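Local coordinates for cobalamin biosynthesis protein CobN (PDB 7C6O) that probably inserts cobalt into hydrogenobyrinic acid a,c-diamide during aerobic cobalamin synthesis, as the large catalytic subunit of the cobaltochelatase, at residues A[141-145]-A[146-150]; A[790-794]-A[795-799]. All blocks are in the same frame, centred on the assembly; numbering follows the deposited sequence.

Contact 1: A[141-145]-A[146-150]; sequences LAHGG and VDNLR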
ATOM      1  N   LEU A 141      22.420  19.016  36.221  1.00 12.78           N
ATOM      2  CA  LEU A 141      21.271  19.022  35.325  1.00 13.22           C
ATOM      3  C   LEU A 141      21.675  18.814  33.871  1.00 14.60           C
ATOM      4  O   LEU A 141      20.911  18.214  33.106  1.00 17.72           O
ATOM      5  CB  LEU A 141      20.500  20.333  35.493  1.00 12.86           C
ATOM      6  CG  LEU A 141      19.803  20.456  36.854  1.00 14.25           C
ATOM      7  CD1 LEU A 141      19.432  21.898  37.169  1.00 14.86           C
ATOM      8  CD2 LEU A 141      18.570  19.565  36.887  1.00 17.32           C
ATOM      9  N   ALA A 142      22.856  19.293  33.474  1.00 13.39           N
ATOM     10  CA  ALA A 142      23.321  19.073  32.107  1.00 15.64           C
ATOM     11  C   ALA A 142      23.512  17.588  31.830  1.00 16.33           C
ATOM     12  O   ALA A 142      23.081  17.077  30.789  1.00 19.23           O
ATOM     13  CB  ALA A 142      24.619  19.840  31.857  1.00 15.35           C
ATOM     14  N   HIS A 143      24.158  16.875  32.755  1.00 14.08           N
ATOM     15  CA  HIS A 143      24.269  15.425  32.615  1.00 19.29           C
ATOM     16  C   HIS A 143      22.914  14.754  32.787  1.00 22.39           C
ATOM     17  O   HIS A 143      22.571  13.833  32.037  1.00 22.15           O
ATOM     18  CB  HIS A 143      25.271  14.868  33.624  1.00 20.17           C
ATOM     19  CG  HIS A 143      26.695  15.195  33.305  1.00 25.83           C
ATOM     20  ND1 HIS A 143      27.252  14.959  32.066  1.00 28.02           N
ATOM     21  CD2 HIS A 143      27.681  15.729  34.065  1.00 28.05           C
ATOM     22  CE1 HIS A 143      28.517  15.341  32.075  1.00 29.95           C
ATOM     23  NE2 HIS A 143      28.802  15.811  33.275  1.00 30.70           N
ATOM     24  N   GLY A 144      22.135  15.199  33.771  1.00 19.85           N
ATOM     25  CA  GLY A 144      20.801  14.683  33.971  1.00 16.38           C
ATOM     26  C   GLY A 144      20.782  13.249  34.479  1.00 17.77           C
ATOM     27  O   GLY A 144      21.780  12.688  34.937  1.00 21.18           O
ATOM     28  N   GLY A 145      19.599  12.658  34.382  1.00 19.20           N
ATOM     29  CA  GLY A 145      19.371  11.315  34.864  1.00 20.34           C
ATOM     30  C   GLY A 145      18.873  11.296  36.299  1.00 20.72           C
ATOM     31  O   GLY A 145      19.015  12.256  37.055  1.00 20.28           O
ATOM     32  N   VAL A 146      18.280  10.159  36.671  1.00 23.11           N
ATOM     33  CA  VAL A 146      17.666  10.030  37.989  1.00 20.68           C
ATOM     34  C   VAL A 146      18.708  10.182  39.091  1.00 17.05           C
ATOM     35  O   VAL A 146      18.458  10.832  40.114  1.00 18.06           O
ATOM     36  CB  VAL A 146      16.914   8.689  38.099  1.00 19.49           C
ATOM     37  CG1 VAL A 146      16.287   8.540  39.473  1.00 22.25           C
ATOM     38  CG2 VAL A 146      15.853   8.587  37.009  1.00 20.57           C
ATOM     39  N   ASP A 147      19.894   9.594  38.900  1.00 17.05           N
ATOM     40  CA  ASP A 147      20.928   9.660  39.929  1.00 17.71           C
ATOM     41  C   ASP A 147      21.362  11.098  40.188  1.00 19.25           C
ATOM     42  O   ASP A 147      21.492  11.518  41.343  1.00 17.23           O
ATOM     43  CB  ASP A 147      22.134   8.808  39.529  1.00 21.53           C
ATOM     44  CG  ASP A 147      21.824   7.326  39.521  1.00 30.80           C
ATOM     45  OD1 ASP A 147      20.893   6.906  40.239  1.00 31.31           O
ATOM     46  OD2 ASP A 147      22.518   6.581  38.797  1.00 33.74           O
ATOM     47  N   ASN A 148      21.595  11.867  39.121  1.00 16.76           N
ATOM     48  CA  ASN A 148      22.046  13.245  39.299  1.00 18.52           C
ATOM     49  C   ASN A 148      20.970  14.113  39.940  1.00 18.56           C
ATOM     50  O   ASN A 148      21.284  14.999  40.742  1.00 17.25           O
ATOM     51  CB  ASN A 148      22.486  13.833  37.960  1.00 17.26           C
ATOM     52  CG  ASN A 148      23.869  13.374  37.557  1.00 19.50           C
ATOM     53  OD1 ASN A 148      24.741  13.183  38.406  1.00 18.55           O
ATOM     54  ND2 ASN A 148      24.080  13.190  36.259  1.00 20.37           N
ATOM     55  N   LEU A 149      19.699  13.884  39.597  1.00 19.14           N
ATOM     56  CA  LEU A 149      18.634  14.656  40.229  1.00 17.59           C
ATOM     57  C   LEU A 149      18.513  14.328  41.712  1.00 20.15           C
ATOM     58  O   LEU A 149      18.197  15.212  42.517  1.00 18.10           O
ATOM     59  CB  LEU A 149      17.302  14.412  39.517  1.00 20.44           C
ATOM     60  CG  LEU A 149      16.883  15.453  38.470  1.00 19.76           C
ATOM     61  CD1 LEU A 149      16.611  16.800  39.125  1.00 20.25           C
ATOM     62  CD2 LEU A 149      17.936  15.586  37.375  1.00 17.05           C
ATOM     63  N   ARG A 150      18.776  13.076  42.091  1.00 19.75           N
ATOM     64  CA  ARG A 150      18.737  12.713  43.504  1.00 19.45           C
ATOM     65  C   ARG A 150      19.886  13.363  44.266  1.00 17.54           C
ATOM     66  O   ARG A 150      19.684  13.943  45.342  1.00 16.53           O
ATOM     67  CB  ARG A 150      18.773  11.191  43.654  1.00 19.25           C
ATOM     68  CG  ARG A 150      18.834  10.715  45.098  1.00 26.14           C
ATOM     69  CD  ARG A 150      18.712   9.200  45.208  1.00 32.53           C
ATOM     70  NE  ARG A 150      19.322   8.512  44.075  1.00 39.99           N
ATOM     71  CZ  ARG A 150      18.638   7.852  43.145  1.00 39.33           C
ATOM     72  NH1 ARG A 150      17.316   7.779  43.217  1.00 36.96           N
ATOM     73  NH2 ARG A 150      19.278   7.260  42.147  1.00 43.15           N
TER
HETATM   74  O   HOH W   1      22.140  10.525  36.518  1.00 20.79           O
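Asn148 reaches back to Gly144 at a short two-glycine turn between consecutive helices: helix 131-143 ends, two glycines turn the chain, and helix 146-161 starts with Gly145 as its N-cap. Gly144 is the first residue to leave the helical conformation, with a positive phi of 70°.

Polar contacts bind the turn to the new helix. Asn148 ND2 donates to Gly144 O over 2.7 Å, somewhat bent at 144°; ND2 sits tilted from the plane of the Gly144 carbonyl, and that oxygen in turn lies out of the plane of the Asn148 amide. With CG anti to the carbonyl carbon (chi1 -79°), the amide is carried back along the chain toward the turn. The same ND2 also bonds Val171 O, so one amide nitrogen ties the turn to a neighbouring loop. A water adds a second link: it donates to Gly144 O and accepts from Asn148 N, one of the amides in the first turn of the helix. The first regular helical bond, Leu149 N to Gly145 O at 3.1 Å, is nearly straight.

Van der Waals contacts lie about the turn. The apolar pair is Leu141 CD2 and Leu149 CD2, which meet at 4.1 Å, the two side chains crossing at about a right angle and bridging the helices on a buried side; Leu141 also rests on Val86 and Arg88 of strand 84-89, Leu149 on helix 49-58. Leu149 CD2 lies 3.5 Å from Gly145 O. His143 touches Asn148 through its CB, 3.3 Å from ND2.

A charged pair marks the more open side of the new helix. Arg150, whose NH1 bonds Ser58 O, offers its guanidinium edge to Asp147, with NH2 2.5 Å from OD1 and that oxygen in the guanidinium plane.

Contact 2: A[790-794]-A[795-799]; sequences LRFAA and TEVIP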
ATOM      1  N   LEU A 790      21.602   4.148 -23.973  1.00 24.70           N
ATOM      2  CA  LEU A 790      22.146   2.795 -24.041  1.00 27.73           C
ATOM      3  C   LEU A 790      23.131   2.543 -22.907  1.00 27.28           C
ATOM      4  O   LEU A 790      23.196   1.433 -22.366  1.00 27.11           O
ATOM      5  CB  LEU A 790      22.816   2.565 -25.396  1.00 28.74           C
ATOM      6  CG  LEU A 790      21.911   2.652 -26.627  1.00 29.10           C
ATOM      7  CD1 LEU A 790      22.713   2.417 -27.900  1.00 29.93           C
ATOM      8  CD2 LEU A 790      20.764   1.661 -26.520  1.00 28.73           C
ATOM      9  N   ARG A 791      23.912   3.562 -22.540  1.00 28.05           N
ATOM     10  CA  ARG A 791      24.837   3.423 -21.420  1.00 28.60           C
ATOM     11  C   ARG A 791      24.079   3.276 -20.108  1.00 26.65           C
ATOM     12  O   ARG A 791      24.477   2.494 -19.236  1.00 28.38           O
ATOM     13  CB  ARG A 791      25.782   4.625 -21.379  1.00 33.28           C
ATOM     14  CG  ARG A 791      27.106   4.378 -20.676  1.00 38.71           C
ATOM     15  CD  ARG A 791      28.203   5.301 -21.218  1.00 42.67           C
ATOM     16  NE  ARG A 791      27.701   6.641 -21.521  1.00 44.84           N
ATOM     17  CZ  ARG A 791      27.686   7.183 -22.737  1.00 45.54           C
ATOM     18  NH1 ARG A 791      28.162   6.507 -23.775  1.00 46.13           N
ATOM     19  NH2 ARG A 791      27.205   8.407 -22.914  1.00 43.05           N
ATOM     20  N   PHE A 792      22.978   4.017 -19.956  1.00 23.78           N
ATOM     21  CA  PHE A 792      22.123   3.860 -18.784  1.00 23.23           C
ATOM     22  C   PHE A 792      21.547   2.452 -18.711  1.00 22.14           C
ATOM     23  O   PHE A 792      21.466   1.862 -17.627  1.00 26.17           O
ATOM     24  CB  PHE A 792      21.003   4.902 -18.820  1.00 23.52           C
ATOM     25  CG  PHE A 792      19.999   4.762 -17.709  1.00 25.53           C
ATOM     26  CD1 PHE A 792      20.307   5.165 -16.421  1.00 24.75           C
ATOM     27  CD2 PHE A 792      18.738   4.243 -17.961  1.00 25.81           C
ATOM     28  CE1 PHE A 792      19.380   5.043 -15.401  1.00 24.73           C
ATOM     29  CE2 PHE A 792      17.807   4.120 -16.946  1.00 22.33           C
ATOM     30  CZ  PHE A 792      18.128   4.521 -15.664  1.00 22.83           C
ATOM     31  N   ALA A 793      21.149   1.895 -19.856  1.00 22.65           N
ATOM     32  CA  ALA A 793      20.638   0.528 -19.874  1.00 24.23           C
ATOM     33  C   ALA A 793      21.696  -0.463 -19.408  1.00 26.16           C
ATOM     34  O   ALA A 793      21.402  -1.381 -18.634  1.00 26.75           O
ATOM     35  CB  ALA A 793      20.151   0.169 -21.277  1.00 26.06           C
ATOM     36  N   ALA A 794      22.937  -0.289 -19.863  1.00 25.29           N
ATOM     37  CA  ALA A 794      23.986  -1.239 -19.513  1.00 27.75           C
ATOM     38  C   ALA A 794      24.469  -1.048 -18.081  1.00 25.75           C
ATOM     39  O   ALA A 794      24.827  -2.026 -17.416  1.00 28.92           O
ATOM     40  CB  ALA A 794      25.155  -1.115 -20.492  1.00 26.98           C
ATOM     41  N   THR A 795      24.476   0.188 -17.587  1.00 25.82           N
ATOM     42  CA  THR A 795      25.002   0.485 -16.260  1.00 27.08           C
ATOM     43  C   THR A 795      23.982   0.253 -15.151  1.00 25.14           C
ATOM     44  O   THR A 795      24.341  -0.251 -14.080  1.00 25.15           O
ATOM     45  CB  THR A 795      25.498   1.934 -16.209  1.00 29.05           C
ATOM     46  OG1 THR A 795      26.512   2.129 -17.203  1.00 34.54           O
ATOM     47  CG2 THR A 795      26.076   2.250 -14.844  1.00 31.22           C
ATOM     48  N   GLU A 796      22.715   0.598 -15.380  1.00 23.40           N
ATOM     49  CA  GLU A 796      21.700   0.531 -14.338  1.00 23.11           C
ATOM     50  C   GLU A 796      20.627  -0.514 -14.601  1.00 23.92           C
ATOM     51  O   GLU A 796      20.373  -1.358 -13.738  1.00 21.79           O
ATOM     52  CB  GLU A 796      21.045   1.908 -14.154  1.00 22.96           C
ATOM     53  CG  GLU A 796      21.993   2.986 -13.671  1.00 24.44           C
ATOM     54  CD  GLU A 796      22.465   2.760 -12.247  1.00 27.39           C
ATOM     55  OE1 GLU A 796      21.828   1.965 -11.519  1.00 26.28           O
ATOM     56  OE2 GLU A 796      23.476   3.382 -11.853  1.00 28.67           O
ATOM     57  N   VAL A 797      19.985  -0.480 -15.771  1.00 23.57           N
ATOM     58  CA  VAL A 797      18.835  -1.350 -16.019  1.00 20.87           C
ATOM     59  C   VAL A 797      19.244  -2.817 -15.950  1.00 20.03           C
ATOM     60  O   VAL A 797      18.659  -3.609 -15.203  1.00 20.37           O
ATOM     61  CB  VAL A 797      18.187  -1.012 -17.373  1.00 18.62           C
ATOM     62  CG1 VAL A 797      16.983  -1.910 -17.620  1.00 19.39           C
ATOM     63  CG2 VAL A 797      17.793   0.456 -17.426  1.00 21.03           C
ATOM     64  N   ILE A 798      20.256  -3.200 -16.731  1.00 19.73           N
ATOM     65  CA  ILE A 798      20.640  -4.611 -16.807  1.00 20.75           C
ATOM     66  C   ILE A 798      21.136  -5.151 -15.470  1.00 22.76           C
ATOM     67  O   ILE A 798      20.664  -6.221 -15.051  1.00 22.87           O
ATOM     68  CB  ILE A 798      21.656  -4.820 -17.947  1.00 21.72           C
ATOM     69  CG1 ILE A 798      20.993  -4.537 -19.291  1.00 22.29           C
ATOM     70  CG2 ILE A 798      22.223  -6.234 -17.906  1.00 22.78           C
ATOM     71  CD1 ILE A 798      19.844  -5.461 -19.590  1.00 21.59           C
ATOM     72  N   PRO A 799      22.071  -4.498 -14.762  1.00 22.87           N
ATOM     73  CA  PRO A 799      22.492  -5.052 -13.462  1.00 21.20           C
ATOM     74  C   PRO A 799      21.362  -5.144 -12.453  1.00 19.78           C
ATOM     75  O   PRO A 799      21.327  -6.089 -11.654  1.00 20.96           O
ATOM     76  CB  PRO A 799      23.586  -4.075 -13.007  1.00 23.80           C
ATOM     77  CG  PRO A 799      24.099  -3.481 -14.267  1.00 26.87           C
ATOM     78  CD  PRO A 799      22.895  -3.335 -15.139  1.00 24.61           C
TER
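Phe792 packs against Glu796 and Val797, one turn farther along helix 784-801. Its CG stands anti to the backbone N (chi1 176°), which swings the ring forward along the helix. Glu796 CB lies 4.2 Å from the ring centroid in an off-centre CH-pi contact, and Val797 CG2 comes within 3.7 Å of Phe792 CE2. Beyond CB the Glu796 chain bends at chi2 (-68°), and its OE1 makes a salt bridge to Arg800.

Thr795 turns OG1 back beside its own backbone N, and both atoms donate to Arg791 O, from opposite faces of the carbonyl plane; OG1 is 2.9 Å away. Thr795 also opens a wider pi-type turn, 795-797: Ile798 N bonds Ala793 O, five residues back, at 2.9 Å, while Val797 N to Phe792 O is weak. Pro799 has no N-H to offer, and its CD sits 3.3 Å from Ala794 O where the helix kinks.

Around this stretch, Ala793, Val797 and Ile798 face helix 710-722, Phe792 makes an edge-to-face contact with Phe727, and Leu790 lies against helices 750-769 and 776-780.

Contacts 1 and 2 are separate local arrangements, their centres about 57 Å apart, and they share no helix or strand. Contact 1 joins two helices across a glycine turn beside the N-terminal parallel sheet, far out from the centre of the chain, yet most of its touching residues are buried. Contact 2 stays within one helix, nearer that centre among helices and loops, and is only partly buried. The chemistry follows: at 141-150 a side-chain amide and a water serve the backbone where one helix gives way to the next, whereas at 790-799 the helix runs on through a pi-type turn, with an aromatic ring lying against the side chains one turn on.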